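Local coordinates for spydx (Streptococcus pyogenes, PDB 2J43), which binds alpha-glucans such as host lung glycogen through a tandem pair of family 41 carbohydrate-binding modules belonging to a probable streptococcal pullulanase, at residues Met7-Leu12 with Leu21-Trp26; Ile41-Ala46 with Tyr53-Pro58; Tyr69-Lys74 with Glu99-His104. All coordinates share one frame; numbering follows the deposited sequence.

Contact 1 (Met7-Leu12 with Leu21-Trp26); sequences MHFKTL and LGLWVW
Leu23 sets one methyl against the end of Met7 and the other against the end of Phe9, which lie side by side opposite it, joining the two sheets of the beta-sandwich that forms the first carbohydrate-binding module of the chain. Strand 4-9 belongs to one sheet and strand 21-27 to the other. With 10.2 Å between Met7 CA and Leu23 CA, the backbones are too far apart to bond, and only side chains bridge the gap. The leucine carries its CG opposite the backbone N (chi1 -177°), an arrangement that lifts the isopropyl fork off its own strand and divides it between two partners. One branch, CD2, rests 4.0 Å from the SE atom of Met7, a selenomethionine whose chain bends at its last torsion (63°). The other branch, CD1, comes up obliquely on the ring of Phe9, 3.9 Å from CZ, the ring atom farthest from the backbone. Neither Met7 nor Phe9 lies alongside the leucine; both cross obliquely to it. Residues of both sheets pack round these three: Met7 also meets Val57, Val95 and Tyr69, while Leu23 reaches Leu55 and Val57.

Alternation along strand 21-27 turns Trp24 and Trp26 to the other side of their sheet. There CZ3 of Trp26 lies in the plane of the Trp24 indole, at its edge, and Trp36 meets Trp24 edge-to-face. Such an outward tryptophan cluster is consistent with the aromatic platforms on which family 41 modules take up glucose rings, whereas the inward residues build the core. Past the end of strand 4-9 the backbones draw closer, Leu12 CA and Leu21 CA being 8.8 Å apart, and Leu12 CB meets Leu21 CD1 at 4.3 Å.

Contact 2 (Ile41-Ala46 with Tyr53-Pro58); sequences ITMTKA and YYLDVP
The side chain of Leu55 rises from strand 53-58 against segment 41-46, the end of strand 41-42 and the 3-10 turn that follows it, and touches four of its residues. Its CG stands opposite the backbone N (chi1 -176°), and the second torsion of 51° spreads the methyls toward different partners. CD1 sits under the backbone of Lys45, 3.7 Å from its C atom, and also meets the first carbon of that side chain, CB; beyond CG the lysine runs on fully extended and leaves the contact. CD2 takes the other direction, lying 4.0 Å from Ile41 CG2, with the two side chains passing each other in opposite senses. Met43, a selenomethionine, folds at its last torsion (64°), which brings CE to 4.2 Å from the same Leu55 CD2. Farther along, CD1 of Ile41 reaches Val57 CG2.

No conventional hydrogen bond links the segments. At the far end Ala46 CA makes a CH···O contact of 3.2 Å with Tyr54 O, and Ala46 CB approaches the Tyr53 ring obliquely near CD1. The 3-10 turn 43-45 is held internally by Thr42 OG1 and Thr44 OG1, hydrogen-bonded at 2.8 Å, and by the backbone bond from Ala46 N to Met43 O. This short turn connects the sheets of a beta-sandwich, leading from edge strand 41-42 of one to edge strand 47-48 of the other.

Contact 3 (Tyr69-Lys74 with Glu99-His104); sequences YLINNK and ENYHAH
Tyr101 is the one residue of segment 99-104 that meets strand 66-73, where Tyr69 and Ile71 receive it. Just before it, in the loop 99-102, Asn100 N is weakly hydrogen-bonded to Asp98 OD1. The backbone then enters the left-handed region at Tyr101 itself (phi 65°, psi 27°), a turn that lets the ring point toward strand 66-73 just before the chain enters strand 103-104. The ring of Tyr101 leaves the loop with CG opposite its carbonyl carbon and is met along its rim. Near the ring's root, CD1 lies 3.6 Å from Tyr69 OH. That oxygen sits in the plane of the Tyr101 ring, and CD1 in turn lies near the plane of the Tyr69 ring, so rim meets rim and the two rings do not stack. Farther out, Tyr101 CE1 comes to 4.1 Å from Ile71 CD1 and the hydroxyl OH to 3.7 Å from the same methyl; the isoleucine side chain crosses the tyrosine at about a right angle.

The carbonyl of Tyr101 faces a water that donates to its O at 2.7 Å and is also hydrogen-bonded to Tyr69 OH at 2.7 Å. His102 follows, its N bonded to Asp98 OD1, which thereby braces the turn. Ala103 packs on Val95, and His104 ND1 bonds to Trp96 O.

The chemistry is therefore mixed: the tyrosine rim is met by a methyl and by a hydroxyl oxygen, while the hydroxyl of the buried Tyr69 is satisfied through a single water shared with a loop carbonyl, a bridge that ties the loop to the strand without a direct hydrogen bond.

How the contacts relate
Contacts 1 and 2 join the two sheets of the N-terminal module, and contact 3 ties a loop leading into an edge strand of one sheet to a strand of the other. Contacts 1 and 3 are buried, their centres about 5 Å apart, and share the neighbouring strands 21-27 and 66-73, whose backbones bond between Gly22 and Asn72. Contact 2 is only partly buried, but Met43 SE packs 4.0 Å from Ile71 CG2 of contact 3. Contact 1 is wholly apolar, made by aliphatic and aromatic carbon and a selenium; contact 2 adds a CH···O approach; contact 3, where a loop closes one side of the sandwich, brings in tyrosine hydroxyls and a bridging water.

Contact 1 (Met7-Leu12 with Leu21-Trp26)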
loop_
_atom_site.group_PDB
_atom_site.type_symbol
_atom_site.label_atom_id
_atom_site.label_comp_id
_atom_site.label_asym_id
_atom_site.label_seq_id
_atom_site.Cartn_x
_atom_site.Cartn_y
_atom_site.Cartn_z
HETATM N N MSE A 7 1.132 11.856 2.471
HETATM C CA MSE A 7 2.474 11.335 2.416
HETATM C C MSE A 7 2.934 10.901 3.796
HETATM O O MSE A 7 3.023 11.692 4.693
HETATM C CB MSE A 7 3.424 12.366 1.826
HETATM C CG MSE A 7 3.019 12.788 0.448
HETATM SE SE MSE A 7 4.472 13.779 -0.435
HETATM C CE MSE A 7 5.793 12.425 -0.496
ATOM N N HIS A 8 3.193 9.614 3.919
ATOM C CA HIS A 8 3.722 9.014 5.123
ATOM C C HIS A 8 5.228 8.843 5.013
ATOM O O HIS A 8 5.737 8.175 4.090
ATOM C CB HIS A 8 3.106 7.640 5.334
ATOM C CG HIS A 8 1.669 7.663 5.697
ATOM N ND1 HIS A 8 0.646 7.418 4.802
ATOM C CD2 HIS A 8 1.076 7.814 6.914
ATOM C CE1 HIS A 8 -0.504 7.456 5.454
ATOM N NE2 HIS A 8 -0.265 7.711 6.724
ATOM N N PHE A 9 5.974 9.434 5.944
ATOM C CA PHE A 9 7.409 9.268 5.965
ATOM C C PHE A 9 7.787 8.386 7.182
ATOM O O PHE A 9 7.375 8.675 8.314
ATOM C CB PHE A 9 8.113 10.626 6.071
ATOM C CG PHE A 9 7.869 11.511 4.900
ATOM C CD1 PHE A 9 8.667 11.387 3.791
ATOM C CD2 PHE A 9 6.850 12.421 4.907
ATOM C CE1 PHE A 9 8.451 12.187 2.667
ATOM C CE2 PHE A 9 6.649 13.233 3.763
ATOM C CZ PHE A 9 7.447 13.074 2.693
ATOM N N LYS A 10 8.586 7.368 6.944
ATOM C CA LYS A 10 9.082 6.486 8.016
ATOM C C LYS A 10 10.075 7.195 8.939
ATOM O O LYS A 10 9.968 7.153 10.198
ATOM C CB LYS A 10 9.799 5.299 7.426
ATOM C CG LYS A 10 10.226 4.218 8.480
ATOM C CD LYS A 10 9.064 3.250 8.728
ATOM C CE LYS A 10 8.822 2.941 10.216
ATOM N NZ LYS A 10 7.428 2.533 10.550
ATOM N N THR A 11 11.050 7.833 8.313
ATOM C CA THR A 11 12.132 8.491 9.040
ATOM C C THR A 11 12.566 9.786 8.368
ATOM O O THR A 11 13.051 9.747 7.224
ATOM C CB THR A 11 13.377 7.593 9.079
ATOM O OG1 THR A 11 13.037 6.263 9.535
ATOM C CG2 THR A 11 14.370 8.103 10.109
ATOM N N LEU A 12 12.525 10.877 9.107
ATOM C CA LEU A 12 12.975 12.142 8.581
ATOM C C LEU A 12 14.459 12.307 8.810
ATOM O O LEU A 12 15.019 11.543 9.617
ATOM C CB LEU A 12 12.188 13.261 9.274
ATOM C CG LEU A 12 10.654 13.206 9.062
ATOM C CD1 LEU A 12 9.988 14.334 9.843
ATOM C CD2 LEU A 12 10.295 13.266 7.621
ATOM N N LEU A 21 12.788 21.839 8.851
ATOM C CA LEU A 21 12.578 20.936 7.701
ATOM C C LEU A 21 11.435 21.397 6.789
ATOM O O LEU A 21 10.375 21.811 7.236
ATOM C CB LEU A 21 12.263 19.523 8.164
ATOM C CG LEU A 21 13.435 18.770 8.767
ATOM C CD1 LEU A 21 12.909 17.487 9.417
ATOM C CD2 LEU A 21 14.472 18.538 7.660
ATOM N N GLY A 22 11.660 21.291 5.471
ATOM C CA GLY A 22 10.617 21.566 4.498
ATOM C C GLY A 22 10.366 20.429 3.528
ATOM O O GLY A 22 11.306 19.682 3.164
ATOM N N LEU A 23 9.127 20.331 3.083
ATOM C CA LEU A 23 8.724 19.421 1.991
ATOM C C LEU A 23 8.493 20.288 0.765
ATOM O O LEU A 23 7.538 21.042 0.667
ATOM C CB LEU A 23 7.444 18.673 2.332
ATOM C CG LEU A 23 6.957 17.640 1.323
ATOM C CD1 LEU A 23 8.044 16.593 1.105
ATOM C CD2 LEU A 23 5.643 16.944 1.751
ATOM N N TRP A 24 9.359 20.110 -0.221
ATOM C CA TRP A 24 9.441 20.919 -1.429
ATOM C C TRP A 24 8.870 20.053 -2.575
ATOM O O TRP A 24 9.308 18.932 -2.761
ATOM C CB TRP A 24 10.903 21.285 -1.710
ATOM C CG TRP A 24 11.065 22.146 -2.932
ATOM C CD1 TRP A 24 11.177 21.733 -4.239
ATOM C CD2 TRP A 24 11.161 23.564 -2.940
ATOM N NE1 TRP A 24 11.296 22.842 -5.051
ATOM C CE2 TRP A 24 11.271 23.981 -4.282
ATOM C CE3 TRP A 24 11.132 24.551 -1.925
ATOM C CZ2 TRP A 24 11.367 25.333 -4.644
ATOM C CZ3 TRP A 24 11.228 25.890 -2.275
ATOM C CH2 TRP A 24 11.342 26.283 -3.627
ATOM N N VAL A 25 7.814 20.521 -3.249
ATOM C CA VAL A 25 7.040 19.686 -4.160
ATOM C C VAL A 25 6.882 20.287 -5.566
ATOM O O VAL A 25 6.822 21.501 -5.737
ATOM C CB VAL A 25 5.642 19.361 -3.579
ATOM C CG1 VAL A 25 5.772 18.586 -2.294
ATOM C CG2 VAL A 25 4.849 20.636 -3.311
ATOM N N TRP A 26 6.829 19.396 -6.540
ATOM C CA TRP A 26 6.543 19.768 -7.908
ATOM C C TRP A 26 5.821 18.671 -8.646
ATOM O O TRP A 26 5.418 17.657 -8.060
ATOM C CB TRP A 26 7.807 20.223 -8.585
ATOM C CG TRP A 26 8.945 19.220 -8.783
ATOM C CD1 TRP A 26 9.283 18.634 -9.961
ATOM C CD2 TRP A 26 9.950 18.752 -7.823
ATOM N NE1 TRP A 26 10.386 17.840 -9.807
ATOM C CE2 TRP A 26 10.837 17.903 -8.527
ATOM C CE3 TRP A 26 10.189 18.969 -6.467
ATOM C CZ2 TRP A 26 11.922 17.267 -7.923
ATOM C CZ3 TRP A 26 11.272 18.335 -5.881
ATOM C CH2 TRP A 26 12.110 17.492 -6.604
#

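Contact 2 (Ile41-Ala46 with Tyr53-Pro58)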
loop_
_atom_site.group_PDB
_atom_site.type_symbol
_atom_site.label_atom_id
_atom_site.label_comp_id
_atom_site.label_asym_id
_atom_site.label_seq_id
_atom_site.Cartn_x
_atom_site.Cartn_y
_atom_site.Cartn_z
ATOM N N ILE A 41 6.726 23.398 2.044
ATOM C CA ILE A 41 5.722 23.151 3.083
ATOM C C ILE A 41 6.480 22.955 4.346
ATOM O O ILE A 41 7.346 22.120 4.403
ATOM C CB ILE A 41 4.860 21.936 2.786
ATOM C CG1 ILE A 41 4.158 22.057 1.412
ATOM C CG2 ILE A 41 3.842 21.732 3.923
ATOM C CD1 ILE A 41 3.653 20.775 0.884
ATOM N N THR A 42 6.152 23.723 5.397
ATOM C CA THR A 42 6.860 23.478 6.671
ATOM C C THR A 42 6.465 22.151 7.308
ATOM O O THR A 42 5.292 21.922 7.502
ATOM C CB THR A 42 6.672 24.625 7.660
ATOM O OG1 THR A 42 7.191 24.223 8.942
ATOM C CG2 THR A 42 5.230 25.006 7.910
HETATM N N MSE A 43 7.426 21.323 7.675
HETATM C CA MSE A 43 7.086 20.034 8.234
HETATM C C MSE A 43 6.630 20.100 9.701
HETATM O O MSE A 43 6.266 19.108 10.285
HETATM C CB MSE A 43 8.205 19.022 8.008
HETATM C CG MSE A 43 8.568 18.965 6.554
HETATM SE SE MSE A 43 9.521 17.272 6.102
HETATM C CE MSE A 43 7.951 16.005 6.524
ATOM N N THR A 44 6.609 21.295 10.270
ATOM C CA THR A 44 5.797 21.503 11.479
ATOM C C THR A 44 4.344 21.119 11.326
ATOM O O THR A 44 3.712 20.753 12.322
ATOM C CB THR A 44 5.863 22.955 12.014
ATOM O OG1 THR A 44 5.385 23.897 11.074
ATOM C CG2 THR A 44 7.270 23.379 12.364
ATOM N N LYS A 45 3.807 21.159 10.100
ATOM C CA LYS A 45 2.437 20.767 9.794
ATOM C C LYS A 45 2.220 19.247 9.756
ATOM O O LYS A 45 1.074 18.792 9.715
ATOM C CB LYS A 45 1.954 21.470 8.524
ATOM C CG LYS A 45 1.849 23.008 8.700
ATOM C CD LYS A 45 1.656 23.740 7.360
ATOM C CE LYS A 45 1.552 25.247 7.473
ATOM N NZ LYS A 45 1.446 25.944 6.144
ATOM N N ALA A 46 3.317 18.487 9.756
ATOM C CA ALA A 46 3.273 17.028 9.800
ATOM C C ALA A 46 2.778 16.565 11.146
ATOM O O ALA A 46 2.939 17.249 12.140
ATOM C CB ALA A 46 4.637 16.436 9.488
ATOM N N TYR A 53 5.824 10.007 10.334
ATOM C CA TYR A 53 5.110 11.275 10.232
ATOM C C TYR A 53 4.296 11.290 8.962
ATOM O O TYR A 53 4.612 10.572 7.998
ATOM C CB TYR A 53 6.086 12.468 10.213
ATOM C CG TYR A 53 6.671 12.777 11.561
ATOM C CD1 TYR A 53 6.093 13.753 12.378
ATOM C CD2 TYR A 53 7.748 12.079 12.041
ATOM C CE1 TYR A 53 6.626 14.034 13.632
ATOM C CE2 TYR A 53 8.292 12.332 13.319
ATOM C CZ TYR A 53 7.721 13.312 14.097
ATOM O OH TYR A 53 8.247 13.590 15.360
ATOM N N TYR A 54 3.220 12.054 8.936
ATOM C CA TYR A 54 2.538 12.237 7.684
ATOM C C TYR A 54 2.155 13.699 7.467
ATOM O O TYR A 54 1.989 14.490 8.411
ATOM C CB TYR A 54 1.301 11.329 7.551
ATOM C CG TYR A 54 0.152 11.699 8.497
ATOM C CD1 TYR A 54 -0.926 12.437 8.045
ATOM C CD2 TYR A 54 0.205 11.358 9.850
ATOM C CE1 TYR A 54 -1.974 12.814 8.929
ATOM C CE2 TYR A 54 -0.811 11.741 10.750
ATOM C CZ TYR A 54 -1.897 12.457 10.266
ATOM O OH TYR A 54 -2.897 12.847 11.147
ATOM N N LEU A 55 2.021 14.039 6.198
ATOM C CA LEU A 55 1.766 15.389 5.754
ATOM C C LEU A 55 0.938 15.296 4.458
ATOM O O LEU A 55 1.323 14.524 3.556
ATOM C CB LEU A 55 3.109 16.086 5.571
ATOM C CG LEU A 55 3.095 17.545 5.204
ATOM C CD1 LEU A 55 2.210 18.403 6.105
ATOM C CD2 LEU A 55 4.538 18.005 5.266
ATOM N N ASP A 56 -0.166 16.035 4.371
ATOM C CA ASP A 56 -1.069 16.043 3.220
ATOM C C ASP A 56 -0.670 17.116 2.231
ATOM O O ASP A 56 -0.480 18.292 2.624
ATOM C CB ASP A 56 -2.501 16.292 3.625
ATOM C CG ASP A 56 -3.081 15.162 4.426
ATOM O OD1 ASP A 56 -2.501 14.037 4.430
ATOM O OD2 ASP A 56 -4.072 15.315 5.148
ATOM N N VAL A 57 -0.471 16.709 0.984
ATOM C CA VAL A 57 -0.016 17.595 -0.087
ATOM C C VAL A 57 -1.191 17.779 -1.068
ATOM O O VAL A 57 -1.597 16.828 -1.717
ATOM C CB VAL A 57 1.156 17.016 -0.861
ATOM C CG1 VAL A 57 1.573 17.978 -1.995
ATOM C CG2 VAL A 57 2.383 16.742 0.059
ATOM N N PRO A 58 -1.751 18.984 -1.191
ATOM C CA PRO A 58 -2.803 19.212 -2.171
ATOM C C PRO A 58 -2.314 18.907 -3.581
ATOM O O PRO A 58 -1.226 19.309 -3.991
ATOM C CB PRO A 58 -3.126 20.716 -2.005
ATOM C CG PRO A 58 -2.743 20.997 -0.601
ATOM C CD PRO A 58 -1.481 20.201 -0.403
#

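Contact 3 (Tyr69-Lys74 with Glu99-His104)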
loop_
_atom_site.group_PDB
_atom_site.type_symbol
_atom_site.label_atom_id
_atom_site.label_comp_id
_atom_site.label_asym_id
_atom_site.label_seq_id
_atom_site.Cartn_x
_atom_site.Cartn_y
_atom_site.Cartn_z
ATOM N N TYR A 69 9.110 15.419 -5.196
ATOM C CA TYR A 69 9.330 16.037 -3.908
ATOM C C TYR A 69 10.770 15.851 -3.444
ATOM O O TYR A 69 11.549 14.979 -3.914
ATOM C CB TYR A 69 8.373 15.487 -2.811
ATOM C CG TYR A 69 8.797 14.129 -2.346
ATOM C CD1 TYR A 69 9.615 13.966 -1.216
ATOM C CD2 TYR A 69 8.425 12.998 -3.068
ATOM C CE1 TYR A 69 10.041 12.678 -0.873
ATOM C CE2 TYR A 69 8.835 11.701 -2.664
ATOM C CZ TYR A 69 9.634 11.583 -1.590
ATOM O OH TYR A 69 10.079 10.317 -1.236
ATOM N N LEU A 70 11.118 16.667 -2.467
ATOM C CA LEU A 70 12.336 16.485 -1.703
ATOM C C LEU A 70 12.106 17.062 -0.322
ATOM O O LEU A 70 11.177 17.829 -0.132
ATOM C CB LEU A 70 13.545 17.126 -2.385
ATOM C CG LEU A 70 13.485 18.636 -2.558
ATOM C CD1 LEU A 70 14.011 19.298 -1.285
ATOM C CD2 LEU A 70 14.277 19.145 -3.762
ATOM N N ILE A 71 12.987 16.704 0.604
ATOM C CA ILE A 71 12.992 17.274 1.961
ATOM C C ILE A 71 14.212 18.154 2.026
ATOM O O ILE A 71 15.348 17.695 1.759
ATOM C CB ILE A 71 13.019 16.175 3.088
ATOM C CG1 ILE A 71 11.740 15.349 3.031
ATOM C CG2 ILE A 71 13.166 16.818 4.492
ATOM C CD1 ILE A 71 11.682 14.229 4.001
ATOM N N ASN A 72 14.019 19.407 2.395
ATOM C CA ASN A 72 15.107 20.367 2.527
ATOM C C ASN A 72 15.175 20.878 3.944
ATOM O O ASN A 72 14.399 20.450 4.788
ATOM C CB ASN A 72 15.011 21.528 1.508
ATOM C CG ASN A 72 13.822 22.507 1.730
ATOM O OD1 ASN A 72 13.243 22.531 2.794
ATOM N ND2 ASN A 72 13.575 23.424 0.763
ATOM N N ASN A 73 16.159 21.727 4.183
ATOM C CA ASN A 73 16.207 22.483 5.425
ATOM C C ASN A 73 16.399 23.947 5.147
ATOM O O ASN A 73 16.522 24.391 4.009
ATOM C CB ASN A 73 17.247 21.907 6.371
ATOM C CG ASN A 73 18.670 22.055 5.838
ATOM O OD1 ASN A 73 18.928 22.857 4.933
ATOM N ND2 ASN A 73 19.588 21.287 6.430
ATOM N N LYS A 74 16.342 24.755 6.196
ATOM C CA LYS A 74 16.316 26.192 5.997
ATOM C C LYS A 74 17.689 26.736 5.543
ATOM O O LYS A 74 17.743 27.803 4.948
ATOM C CB LYS A 74 15.730 26.899 7.227
ATOM C CG LYS A 74 16.526 26.726 8.459
ATOM C CD LYS A 74 15.912 27.498 9.673
ATOM C CE LYS A 74 16.522 26.950 10.957
ATOM N NZ LYS A 74 17.917 27.409 11.204
ATOM N N GLU A 99 12.422 4.449 4.752
ATOM C CA GLU A 99 13.641 5.140 5.157
ATOM C C GLU A 99 14.682 5.306 4.048
ATOM O O GLU A 99 15.590 6.115 4.179
ATOM C CB GLU A 99 14.276 4.425 6.358
ATOM C CG GLU A 99 14.941 3.113 6.005
ATOM C CD GLU A 99 14.032 1.905 6.057
ATOM O OE1 GLU A 99 12.779 2.026 6.121
ATOM O OE2 GLU A 99 14.601 0.790 6.011
ATOM N N ASN A 100 14.538 4.540 2.972
ATOM C CA ASN A 100 15.358 4.720 1.768
ATOM C C ASN A 100 14.633 5.487 0.645
ATOM O O ASN A 100 15.062 5.451 -0.532
ATOM C CB ASN A 100 15.785 3.371 1.221
ATOM C CG ASN A 100 16.553 2.528 2.222
ATOM O OD1 ASN A 100 16.280 1.347 2.368
ATOM N ND2 ASN A 100 17.498 3.133 2.910
ATOM N N TYR A 101 13.521 6.142 0.975
ATOM C CA TYR A 101 12.760 6.960 0.026
ATOM C C TYR A 101 12.159 6.137 -1.105
ATOM O O TYR A 101 11.884 6.656 -2.174
ATOM C CB TYR A 101 13.590 8.177 -0.487
ATOM C CG TYR A 101 13.850 9.177 0.593
ATOM C CD1 TYR A 101 12.877 10.068 1.000
ATOM C CD2 TYR A 101 15.090 9.199 1.260
ATOM C CE1 TYR A 101 13.087 10.935 2.002
ATOM C CE2 TYR A 101 15.320 10.087 2.288
ATOM C CZ TYR A 101 14.316 10.964 2.653
ATOM O OH TYR A 101 14.513 11.842 3.681
ATOM N N HIS A 102 11.897 4.863 -0.845
ATOM C CA HIS A 102 11.135 4.034 -1.771
ATOM C C HIS A 102 9.652 4.210 -1.454
ATOM O O HIS A 102 9.257 4.160 -0.282
ATOM C CB HIS A 102 11.564 2.565 -1.666
ATOM C CG HIS A 102 13.004 2.316 -2.028
ATOM N ND1 HIS A 102 13.567 2.744 -3.213
ATOM C CD2 HIS A 102 13.980 1.628 -1.384
ATOM C CE1 HIS A 102 14.831 2.351 -3.266
ATOM N NE2 HIS A 102 15.107 1.688 -2.161
ATOM N N ALA A 103 8.826 4.403 -2.489
ATOM C CA ALA A 103 7.416 4.664 -2.318
ATOM C C ALA A 103 6.578 3.411 -2.454
ATOM O O ALA A 103 6.909 2.504 -3.241
ATOM C CB ALA A 103 6.955 5.725 -3.282
ATOM N N HIS A 104 5.484 3.370 -1.705
ATOM C CA HIS A 104 4.580 2.214 -1.682
ATOM C C HIS A 104 3.162 2.694 -1.699
ATOM O O HIS A 104 2.826 3.700 -1.052
ATOM C CB HIS A 104 4.864 1.390 -0.404
ATOM C CG HIS A 104 6.276 0.955 -0.287
ATOM N ND1 HIS A 104 7.226 1.675 0.406
ATOM C CD2 HIS A 104 6.910 -0.147 -0.763
ATOM C CE1 HIS A 104 8.378 1.020 0.374
ATOM N NE2 HIS A 104 8.216 -0.080 -0.338
HETATM O O HOH W 1 9.883 8.277 -3.058
#